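Local coordinates for protein thioesterase (PDB 2AV9) that probably hydrolyses fatty acyl-CoA thioesters, as a putative thioesterase of the 4-hydroxybenzoyl-CoA thioesterase family with the hotdog fold, at residues A[96-101]-A[114-119]; A[8-13]-A[106-111]; A[68-73]-A[110-115]. All coordinates share one frame; numbering follows the deposited sequence.

Interaction 1 of 3, residues A[96-101]-A[114-119]; sequences VQYELA and GRFVHV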
loop_
_atom_site.group_PDB
_atom_site.type_symbol
_atom_site.label_atom_id
_atom_site.label_comp_id
_atom_site.label_asym_id
_atom_site.label_seq_id
_atom_site.Cartn_x
_atom_site.Cartn_y
_atom_site.Cartn_z
ATOM N N VAL A 96 -0.850 -6.195 -25.077
ATOM C CA VAL A 96 0.275 -5.310 -25.341
ATOM C C VAL A 96 1.297 -5.576 -24.244
ATOM O O VAL A 96 0.953 -5.845 -23.098
ATOM C CB VAL A 96 -0.032 -3.786 -25.433
ATOM C CG1 VAL A 96 -0.581 -3.219 -24.122
ATOM C CG2 VAL A 96 1.218 -2.963 -25.775
ATOM N N GLN A 97 2.567 -5.496 -24.624
ATOM C CA GLN A 97 3.682 -5.701 -23.710
ATOM C C GLN A 97 4.390 -4.360 -23.548
ATOM O O GLN A 97 4.842 -3.753 -24.510
ATOM C CB GLN A 97 4.643 -6.793 -24.206
ATOM C CG GLN A 97 5.798 -7.056 -23.230
ATOM C CD GLN A 97 6.940 -7.927 -23.759
ATOM O OE1 GLN A 97 6.715 -9.001 -24.301
ATOM N NE2 GLN A 97 8.181 -7.476 -23.597
ATOM N N TYR A 98 4.474 -3.874 -22.321
ATOM C CA TYR A 98 5.128 -2.606 -22.048
ATOM C C TYR A 98 6.502 -2.888 -21.457
ATOM O O TYR A 98 6.690 -3.820 -20.663
ATOM C CB TYR A 98 4.371 -1.836 -20.957
ATOM C CG TYR A 98 2.897 -1.565 -21.206
ATOM C CD1 TYR A 98 1.922 -2.335 -20.601
ATOM C CD2 TYR A 98 2.466 -0.534 -22.036
ATOM C CE1 TYR A 98 0.591 -2.079 -20.789
ATOM C CE2 TYR A 98 1.118 -0.276 -22.233
ATOM C CZ TYR A 98 0.173 -1.043 -21.592
ATOM O OH TYR A 98 -1.193 -0.850 -21.746
ATOM N N GLU A 99 7.448 -2.024 -21.795
ATOM C CA GLU A 99 8.733 -2.038 -21.130
ATOM C C GLU A 99 8.895 -0.762 -20.336
ATOM O O GLU A 99 8.636 0.330 -20.849
ATOM C CB GLU A 99 9.855 -2.104 -22.159
ATOM C CG GLU A 99 9.733 -3.322 -23.080
ATOM C CD GLU A 99 10.773 -4.374 -22.770
ATOM O OE1 GLU A 99 11.509 -4.206 -21.763
ATOM O OE2 GLU A 99 10.822 -5.351 -23.548
ATOM N N LEU A 100 9.312 -0.908 -19.081
ATOM C CA LEU A 100 9.410 0.234 -18.161
ATOM C C LEU A 100 10.769 0.236 -17.470
ATOM O O LEU A 100 11.377 -0.818 -17.249
ATOM C CB LEU A 100 8.313 0.192 -17.101
ATOM C CG LEU A 100 6.868 0.279 -17.607
ATOM C CD1 LEU A 100 6.199 -1.050 -17.476
ATOM C CD2 LEU A 100 6.128 1.309 -16.765
ATOM N N ALA A 101 11.212 1.435 -17.105
ATOM C CA ALA A 101 12.451 1.568 -16.354
ATOM C C ALA A 101 12.306 2.749 -15.402
ATOM O O ALA A 101 11.584 3.722 -15.688
ATOM C CB ALA A 101 13.673 1.675 -17.274
ATOM N N GLY A 114 11.669 -3.326 -15.981
ATOM C CA GLY A 114 10.897 -4.542 -16.236
ATOM C C GLY A 114 9.850 -4.437 -17.335
ATOM O O GLY A 114 9.944 -3.618 -18.251
ATOM N N ARG A 115 8.840 -5.297 -17.260
ATOM C CA ARG A 115 7.800 -5.349 -18.275
ATOM C C ARG A 115 6.489 -5.776 -17.646
ATOM O O ARG A 115 6.465 -6.343 -16.563
ATOM C CB ARG A 115 8.094 -6.274 -19.465
ATOM C CG ARG A 115 8.974 -7.447 -19.125
ATOM C CD ARG A 115 9.138 -8.418 -20.270
ATOM N NE ARG A 115 10.206 -8.160 -21.234
ATOM C CZ ARG A 115 10.566 -9.025 -22.188
ATOM N NH1 ARG A 115 9.947 -10.200 -22.309
ATOM N NH2 ARG A 115 11.554 -8.736 -23.035
ATOM N N PHE A 116 5.407 -5.485 -18.359
ATOM C CA PHE A 116 4.153 -6.103 -18.013
ATOM C C PHE A 116 3.289 -6.164 -19.239
ATOM O O PHE A 116 3.552 -5.410 -20.176
ATOM C CB PHE A 116 3.603 -5.446 -16.742
ATOM C CG PHE A 116 2.716 -4.246 -16.889
ATOM C CD1 PHE A 116 1.381 -4.370 -17.259
ATOM C CD2 PHE A 116 3.169 -3.012 -16.513
ATOM C CE1 PHE A 116 0.514 -3.273 -17.299
ATOM C CE2 PHE A 116 2.319 -1.915 -16.571
ATOM C CZ PHE A 116 0.981 -2.030 -16.938
ATOM N N VAL A 117 2.333 -7.090 -19.219
ATOM C CA VAL A 117 1.402 -7.338 -20.319
ATOM C C VAL A 117 -0.010 -6.996 -19.867
ATOM O O VAL A 117 -0.468 -7.492 -18.842
ATOM C CB VAL A 117 1.479 -8.796 -20.831
ATOM C CG1 VAL A 117 0.424 -9.088 -21.927
ATOM C CG2 VAL A 117 2.869 -9.103 -21.385
ATOM N N HIS A 118 -0.702 -6.173 -20.647
ATOM C CA HIS A 118 -2.135 -5.974 -20.464
ATOM C C HIS A 118 -2.839 -6.803 -21.506
ATOM O O HIS A 118 -2.389 -6.870 -22.653
ATOM C CB HIS A 118 -2.554 -4.533 -20.759
ATOM C CG HIS A 118 -2.661 -3.663 -19.549
ATOM N ND1 HIS A 118 -2.783 -2.292 -19.641
ATOM C CD2 HIS A 118 -2.652 -3.950 -18.227
ATOM C CE1 HIS A 118 -2.834 -1.771 -18.427
ATOM N NE2 HIS A 118 -2.767 -2.757 -17.549
ATOM N N VAL A 119 -3.935 -7.425 -21.085
ATOM C CA VAL A 119 -4.943 -7.925 -22.008
ATOM C C VAL A 119 -6.135 -6.989 -21.817
ATOM O O VAL A 119 -6.520 -6.688 -20.686
ATOM C CB VAL A 119 -5.270 -9.405 -21.770
ATOM C CG1 VAL A 119 -6.383 -9.861 -22.729
ATOM C CG2 VAL A 119 -4.034 -10.221 -22.174
#

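Interaction 2 of 3, residues A[8-13]-A[106-111]; sequences LREQYL and GQREAC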
loop_
_atom_site.group_PDB
_atom_site.type_symbol
_atom_site.label_atom_id
_atom_site.label_comp_id
_atom_site.label_asym_id
_atom_site.label_seq_id
_atom_site.Cartn_x
_atom_site.Cartn_y
_atom_site.Cartn_z
ATOM N N LEU A 8 18.985 2.523 -20.620
ATOM C CA LEU A 8 19.274 3.950 -20.636
ATOM C C LEU A 8 18.020 4.724 -21.006
ATOM O O LEU A 8 17.190 4.212 -21.755
ATOM C CB LEU A 8 20.390 4.215 -21.656
ATOM C CG LEU A 8 21.629 3.315 -21.549
ATOM C CD1 LEU A 8 22.499 3.482 -22.814
ATOM C CD2 LEU A 8 22.453 3.543 -20.279
ATOM N N ARG A 9 17.942 5.955 -20.510
ATOM C CA ARG A 9 16.867 6.891 -20.821
ATOM C C ARG A 9 16.414 6.943 -22.271
ATOM O O ARG A 9 15.205 6.957 -22.538
ATOM C CB ARG A 9 17.273 8.292 -20.379
ATOM C CG ARG A 9 16.761 8.603 -18.998
ATOM C CD ARG A 9 17.140 10.045 -18.666
ATOM N NE ARG A 9 15.912 10.614 -18.126
ATOM C CZ ARG A 9 15.675 10.692 -16.826
ATOM N NH1 ARG A 9 16.612 10.257 -15.998
ATOM N NH2 ARG A 9 14.524 11.192 -16.385
ATOM N N GLU A 10 17.396 6.976 -23.168
ATOM C CA GLU A 10 17.145 7.171 -24.587
ATOM C C GLU A 10 16.423 5.998 -25.238
ATOM O O GLU A 10 15.966 6.113 -26.366
ATOM C CB GLU A 10 18.408 7.537 -25.364
ATOM C CG GLU A 10 19.478 6.475 -25.405
ATOM C CD GLU A 10 20.534 6.750 -24.354
ATOM O OE1 GLU A 10 20.196 7.369 -23.312
ATOM O OE2 GLU A 10 21.685 6.322 -24.605
ATOM N N GLN A 11 16.320 4.892 -24.515
ATOM C CA GLN A 11 15.643 3.675 -24.957
ATOM C C GLN A 11 14.130 3.781 -24.698
ATOM O O GLN A 11 13.382 2.930 -25.174
ATOM C CB GLN A 11 16.300 2.443 -24.277
ATOM C CG GLN A 11 17.717 2.099 -24.841
ATOM C CD GLN A 11 18.713 1.325 -23.956
ATOM O OE1 GLN A 11 18.418 0.778 -22.890
ATOM N NE2 GLN A 11 19.956 1.290 -24.419
ATOM N N TYR A 12 13.649 4.794 -23.972
ATOM C CA TYR A 12 12.229 4.939 -23.625
ATOM C C TYR A 12 11.643 6.169 -24.323
ATOM O O TYR A 12 12.364 7.130 -24.619
ATOM C CB TYR A 12 11.980 4.921 -22.097
ATOM C CG TYR A 12 12.508 3.622 -21.524
ATOM C CD1 TYR A 12 13.874 3.431 -21.329
ATOM C CD2 TYR A 12 11.645 2.554 -21.273
ATOM C CE1 TYR A 12 14.354 2.201 -20.908
ATOM C CE2 TYR A 12 12.119 1.342 -20.832
ATOM C CZ TYR A 12 13.482 1.150 -20.675
ATOM O OH TYR A 12 13.948 -0.080 -20.223
ATOM N N LEU A 13 10.337 6.104 -24.585
ATOM C CA LEU A 13 9.672 7.102 -25.424
ATOM C C LEU A 13 8.893 8.048 -24.515
ATOM O O LEU A 13 8.767 9.242 -24.779
ATOM C CB LEU A 13 8.792 6.451 -26.490
ATOM C CG LEU A 13 9.558 5.991 -27.746
ATOM C CD1 LEU A 13 10.578 7.033 -28.243
ATOM C CD2 LEU A 13 10.389 4.742 -27.460
ATOM N N GLY A 106 17.777 13.134 -13.400
ATOM C CA GLY A 106 19.024 13.413 -14.113
ATOM C C GLY A 106 20.057 12.301 -14.051
ATOM O O GLY A 106 21.243 12.589 -13.957
ATOM N N GLN A 107 19.640 11.038 -14.068
ATOM C CA GLN A 107 20.591 9.944 -14.240
ATOM C C GLN A 107 20.147 9.171 -15.465
ATOM O O GLN A 107 18.962 9.004 -15.729
ATOM C CB GLN A 107 20.675 8.986 -13.056
ATOM C CG GLN A 107 21.192 9.645 -11.796
ATOM C CD GLN A 107 21.456 8.618 -10.712
ATOM O OE1 GLN A 107 20.930 7.502 -10.781
ATOM N NE2 GLN A 107 22.285 8.975 -9.732
ATOM N N ARG A 108 21.139 8.730 -16.221
ATOM C CA ARG A 108 20.938 8.089 -17.506
ATOM C C ARG A 108 20.658 6.597 -17.372
ATOM O O ARG A 108 19.917 6.064 -18.195
ATOM C CB ARG A 108 22.118 8.434 -18.425
ATOM C CG ARG A 108 21.993 8.002 -19.877
ATOM C CD ARG A 108 23.238 8.511 -20.588
ATOM N NE ARG A 108 23.765 7.751 -21.722
ATOM C CZ ARG A 108 24.748 6.857 -21.639
ATOM N NH1 ARG A 108 25.282 6.550 -20.460
ATOM N NH2 ARG A 108 25.181 6.247 -22.739
ATOM N N GLU A 109 21.181 5.913 -16.359
ATOM C CA GLU A 109 21.049 4.465 -16.280
ATOM C C GLU A 109 19.948 4.088 -15.301
ATOM O O GLU A 109 19.802 4.667 -14.220
ATOM C CB GLU A 109 22.387 3.799 -15.957
ATOM C CG GLU A 109 23.497 4.307 -16.864
ATOM C CD GLU A 109 24.741 3.447 -16.788
ATOM O OE1 GLU A 109 24.757 2.536 -15.938
ATOM O OE2 GLU A 109 25.690 3.641 -17.571
ATOM N N ALA A 110 19.139 3.113 -15.701
ATOM C CA ALA A 110 17.982 2.744 -14.889
ATOM C C ALA A 110 18.395 2.189 -13.530
ATOM O O ALA A 110 19.393 1.490 -13.411
ATOM C CB ALA A 110 17.089 1.746 -15.623
ATOM N N CYS A 111 17.600 2.506 -12.516
ATOM C CA CYS A 111 17.734 1.853 -11.224
ATOM C C CYS A 111 17.124 0.467 -11.210
ATOM O O CYS A 111 17.540 -0.426 -10.465
ATOM C CB CYS A 111 17.112 2.728 -10.138
ATOM S SG CYS A 111 18.299 4.019 -9.643
#

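Interaction 3 of 3, residues A[68-73]-A[110-115]; sequences SSCDYF and ACAAGR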
loop_
_atom_site.group_PDB
_atom_site.type_symbol
_atom_site.label_atom_id
_atom_site.label_comp_id
_atom_site.label_asym_id
_atom_site.label_seq_id
_atom_site.Cartn_x
_atom_site.Cartn_y
_atom_site.Cartn_z
ATOM N N SER A 68 4.064 -9.883 -15.337
ATOM C CA SER A 68 4.913 -8.730 -15.093
ATOM C C SER A 68 6.234 -9.228 -14.526
ATOM O O SER A 68 6.309 -10.334 -13.999
ATOM C CB SER A 68 4.201 -7.767 -14.131
ATOM O OG SER A 68 4.153 -8.385 -12.853
ATOM N N SER A 69 7.282 -8.417 -14.626
ATOM C CA SER A 69 8.569 -8.836 -14.100
ATOM C C SER A 69 9.408 -7.598 -13.893
ATOM O O SER A 69 9.153 -6.545 -14.493
ATOM C CB SER A 69 9.271 -9.819 -15.046
ATOM O OG SER A 69 9.437 -9.248 -16.330
ATOM N N CYS A 70 10.397 -7.713 -13.016
ATOM C CA CYS A 70 11.265 -6.557 -12.772
ATOM C C CYS A 70 12.655 -7.021 -12.334
ATOM O O CYS A 70 12.805 -8.009 -11.613
ATOM C CB CYS A 70 10.587 -5.620 -11.770
ATOM S SG CYS A 70 11.428 -4.031 -11.475
ATOM N N ASP A 71 13.659 -6.273 -12.781
ATOM C CA ASP A 71 15.038 -6.436 -12.350
ATOM C C ASP A 71 15.508 -5.184 -11.639
ATOM O O ASP A 71 15.270 -4.077 -12.139
ATOM C CB ASP A 71 15.919 -6.656 -13.575
ATOM C CG ASP A 71 15.797 -8.072 -14.080
ATOM O OD1 ASP A 71 15.931 -9.007 -13.264
ATOM O OD2 ASP A 71 15.541 -8.242 -15.287
ATOM N N TYR A 72 16.172 -5.372 -10.499
ATOM C CA TYR A 72 16.513 -4.225 -9.672
ATOM C C TYR A 72 18.026 -4.043 -9.613
ATOM O O TYR A 72 18.716 -4.967 -9.200
ATOM C CB TYR A 72 15.974 -4.380 -8.251
ATOM C CG TYR A 72 14.503 -4.740 -8.167
ATOM C CD1 TYR A 72 14.057 -6.050 -8.369
ATOM C CD2 TYR A 72 13.565 -3.780 -7.825
ATOM C CE1 TYR A 72 12.704 -6.391 -8.272
ATOM C CE2 TYR A 72 12.219 -4.108 -7.751
ATOM C CZ TYR A 72 11.798 -5.406 -7.951
ATOM O OH TYR A 72 10.450 -5.684 -7.855
ATOM N N PHE A 73 18.542 -2.878 -10.009
ATOM C CA PHE A 73 19.992 -2.723 -10.195
ATOM C C PHE A 73 20.601 -1.812 -9.135
ATOM O O PHE A 73 21.744 -1.999 -8.739
ATOM C CB PHE A 73 20.372 -2.183 -11.572
ATOM C CG PHE A 73 19.647 -2.821 -12.717
ATOM C CD1 PHE A 73 18.694 -2.112 -13.417
ATOM C CD2 PHE A 73 19.909 -4.127 -13.097
ATOM C CE1 PHE A 73 17.989 -2.680 -14.464
ATOM C CE2 PHE A 73 19.208 -4.707 -14.164
ATOM C CZ PHE A 73 18.244 -3.980 -14.855
ATOM N N ALA A 110 19.139 3.113 -15.701
ATOM C CA ALA A 110 17.982 2.744 -14.889
ATOM C C ALA A 110 18.395 2.189 -13.530
ATOM O O ALA A 110 19.393 1.490 -13.411
ATOM C CB ALA A 110 17.089 1.746 -15.623
ATOM N N CYS A 111 17.600 2.506 -12.516
ATOM C CA CYS A 111 17.734 1.853 -11.224
ATOM C C CYS A 111 17.124 0.467 -11.210
ATOM O O CYS A 111 17.540 -0.426 -10.465
ATOM C CB CYS A 111 17.112 2.728 -10.138
ATOM S SG CYS A 111 18.299 4.019 -9.643
ATOM N N ALA A 112 16.115 0.321 -12.055
ATOM C CA ALA A 112 15.353 -0.915 -12.155
ATOM C C ALA A 112 14.637 -0.906 -13.503
ATOM O O ALA A 112 14.320 0.148 -14.057
ATOM C CB ALA A 112 14.329 -1.051 -10.998
ATOM N N ALA A 113 14.329 -2.090 -14.014
ATOM C CA ALA A 113 13.710 -2.144 -15.335
ATOM C C ALA A 113 12.852 -3.395 -15.377
ATOM O O ALA A 113 13.312 -4.431 -14.899
ATOM C CB ALA A 113 14.787 -2.248 -16.443
ATOM N N GLY A 114 11.669 -3.326 -15.981
ATOM C CA GLY A 114 10.897 -4.542 -16.236
ATOM C C GLY A 114 9.850 -4.437 -17.335
ATOM O O GLY A 114 9.944 -3.618 -18.251
ATOM N N ARG A 115 8.840 -5.297 -17.260
ATOM C CA ARG A 115 7.800 -5.349 -18.275
ATOM C C ARG A 115 6.489 -5.776 -17.646
ATOM O O ARG A 115 6.465 -6.343 -16.563
ATOM C CB ARG A 115 8.094 -6.274 -19.465
ATOM C CG ARG A 115 8.974 -7.447 -19.125
ATOM C CD ARG A 115 9.138 -8.418 -20.270
ATOM N NE ARG A 115 10.206 -8.160 -21.234
ATOM C CZ ARG A 115 10.566 -9.025 -22.188
ATOM N NH1 ARG A 115 9.947 -10.200 -22.309
ATOM N NH2 ARG A 115 11.554 -8.736 -23.035
#

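Interaction 1 of 3, residues A[96-101]-A[114-119]
In the hotdog-fold sheet, Tyr-98 pairs with Phe-116 at the middle of an antiparallel beta hairpin whose strand axes come within 4.7 Å and run at 155°. Three hydrogen-bonded pairs, Val-96 with His-118, Tyr-98 with Phe-116 and Leu-100 with Gly-114, fix the register; the bond from Tyr-98 N to Phe-116 O is short, 2.8 Å, and almost straight.

On one face Tyr-98, Phe-116 and His-118 form an aromatic cluster. With CG placed between its backbone N and carbonyl carbon (chi1 89°), Phe-116 stands so that Tyr-98 CD1 lies over one ring face, near the rim; the closest ring atoms, CE1 of Tyr-98 and CE1 of Phe-116, are 3.7 Å apart. Toward His-118 the tyrosine instead presents its edge, in an offset edge-to-face pair with planes at 86°. Its hydroxyl also hydrogen-bonds the imidazole, Tyr-98 OH to His-118 ND1 at 3.0 Å, so contacts on ring and hydroxyl together limit the tyrosine's rotation. Leu-100 CD1 adds an apolar contact to Phe-116 CD2 at 3.7 Å.

The other face, with Gln-97, Glu-99, Arg-115 and Val-117, is mostly polar. Gln-97 NE2 sits over the centre of the Arg-115 guanidinium, 3.2 Å from CZ, packing without a hydrogen bond, while Glu-99 OE2 reaches Arg-115 NH2 at 3.5 Å in a long, weak salt bridge.

Val-44 of helix 35-50 touches the side chains of Tyr-98, Phe-116 and His-118, placing that face against the central helix. Strand 95-104 is flanked on its other edge by strand 81-91, and strand 112-122 by strand 61-72.

Interaction 2 of 3, residues A[8-13]-A[106-111]
Leu-8 and Glu-109 form a single backbone bridge with CA atoms 4.7 Å apart, and just beyond it Arg-9 N donates to Arg-108 O at 3.0 Å, in the carbonyl plane. The same oxygen also receives a CA-H...O contact from Leu-8 CA at 3.3 Å, so consecutive residues of one segment converge on one carbonyl of the other.

A second hydrogen bond comes from the Arg-9 side chain. Its NH1 reaches Gln-107 O at 2.7 Å; the oxygen lies only 4° out of the guanidinium plane, although the N-H...O angle of 138° shows the bond to be bent. A turn at chi3 (133°) helps swing the guanidinium toward that carbonyl. Arg-9 thus uses backbone and side chain on two successive peptide oxygens, which ties the two loops together at adjacent points.

The other side chains pack more loosely. CD1 of Leu-8 lies over one face of the Arg-108 guanidinium, offset toward its rim, 3.9 Å from Arg-108 NH2. The second methyl runs alongside Glu-109, with Leu-8 CD2 3.7 Å from Glu-109 CG. Glu-10 OE2 approaches Arg-108 NE at 3.8 Å, a long salt bridge consistent with a mainly electrostatic attraction between two exposed side chains.

Within segment 8-13, which holds the 3-10 turn 9-11, Gln-11 OE1 accepts from Leu-8 N at 2.9 Å, the donor lying well above the amide carbonyl plane, while Gln-11 N bonds back to Leu-8 O.

This surface contact joins the loop preceding strand 14-19 to the one connecting strands 95-104 and 112-122. Beneath it, Arg-9 touches Phe-103 of strand 95-104 and Glu-83 of strand 81-91, while Ala-110 packs on Ala-101 and Phe-103.

Interaction 3 of 3, residues A[68-73]-A[110-115]
Phe-73 and Cys-111 close one end of this antiparallel strand pair, where Phe-73 N donates to Cys-111 O at 2.7 Å. From there the pairing continues through Asp-71 with Ala-113 and Ser-69 with Arg-115, the strand axes approaching to 4.5 Å, at 165°.

Packing is tightest at Gly-114, opposite Cys-70 in a non-hydrogen-bonded pair. Their CA atoms are just 4.0 Å apart. Gly-114 has no side chain, and its CA meets Ser-69 O directly, at 3.2 Å in a CA-H...O contact. On the same face, Ala-112 CB lies 4.2 Å from Cys-70 SG, which also lies over one face of the neighbouring Tyr-72 ring, toward its rim. The SG reaches this position with a chi1 of -174°, opposite the backbone N.

The other face is looser and nearer solvent. Ser-69 OG meets the aliphatic Arg-115 CG at 3.4 Å, a packing contact, and Asp-71 lies along the same face. At the end of the pair, Phe-73 leans across the second strand, its CE1 3.8 Å from Ala-113 CB.

Tyr-37 of helix 35-50 backs Cys-70 and Tyr-72, and Tyr-72 OH hydrogen-bonds Asn-33 O. Strand 61-72 is outermost in its own chain, but residues 68-71 pair antiparallel with a strand of the second subunit, so the sheet runs on across the interface; Ser-68 OG hydrogen-bonds Tyr-37 OH of that second subunit.

From the N terminus, segment 8-13 is met again only after 92 residues, at 106-111, which makes interaction 2 the longest loop closure. Inside that span strand 61-72 begins interaction 3, which closes on 110-115, and strand 95-104 begins interaction 1, a short hairpin closure ending on the same strand as interaction 3. Interaction 2 crosses interaction 1, their segments alternating, and ends on the same stretch as interaction 3. Interactions 1 and 3 share Gly-114 and Arg-115, placing strand 112-122 between two neighbours, while Ala-110 and Cys-111 belong to both interactions 2 and 3. Tyr-12 OH packs 3.4 Å from Ala-101 CB, linking the N-terminal loop to the hairpin.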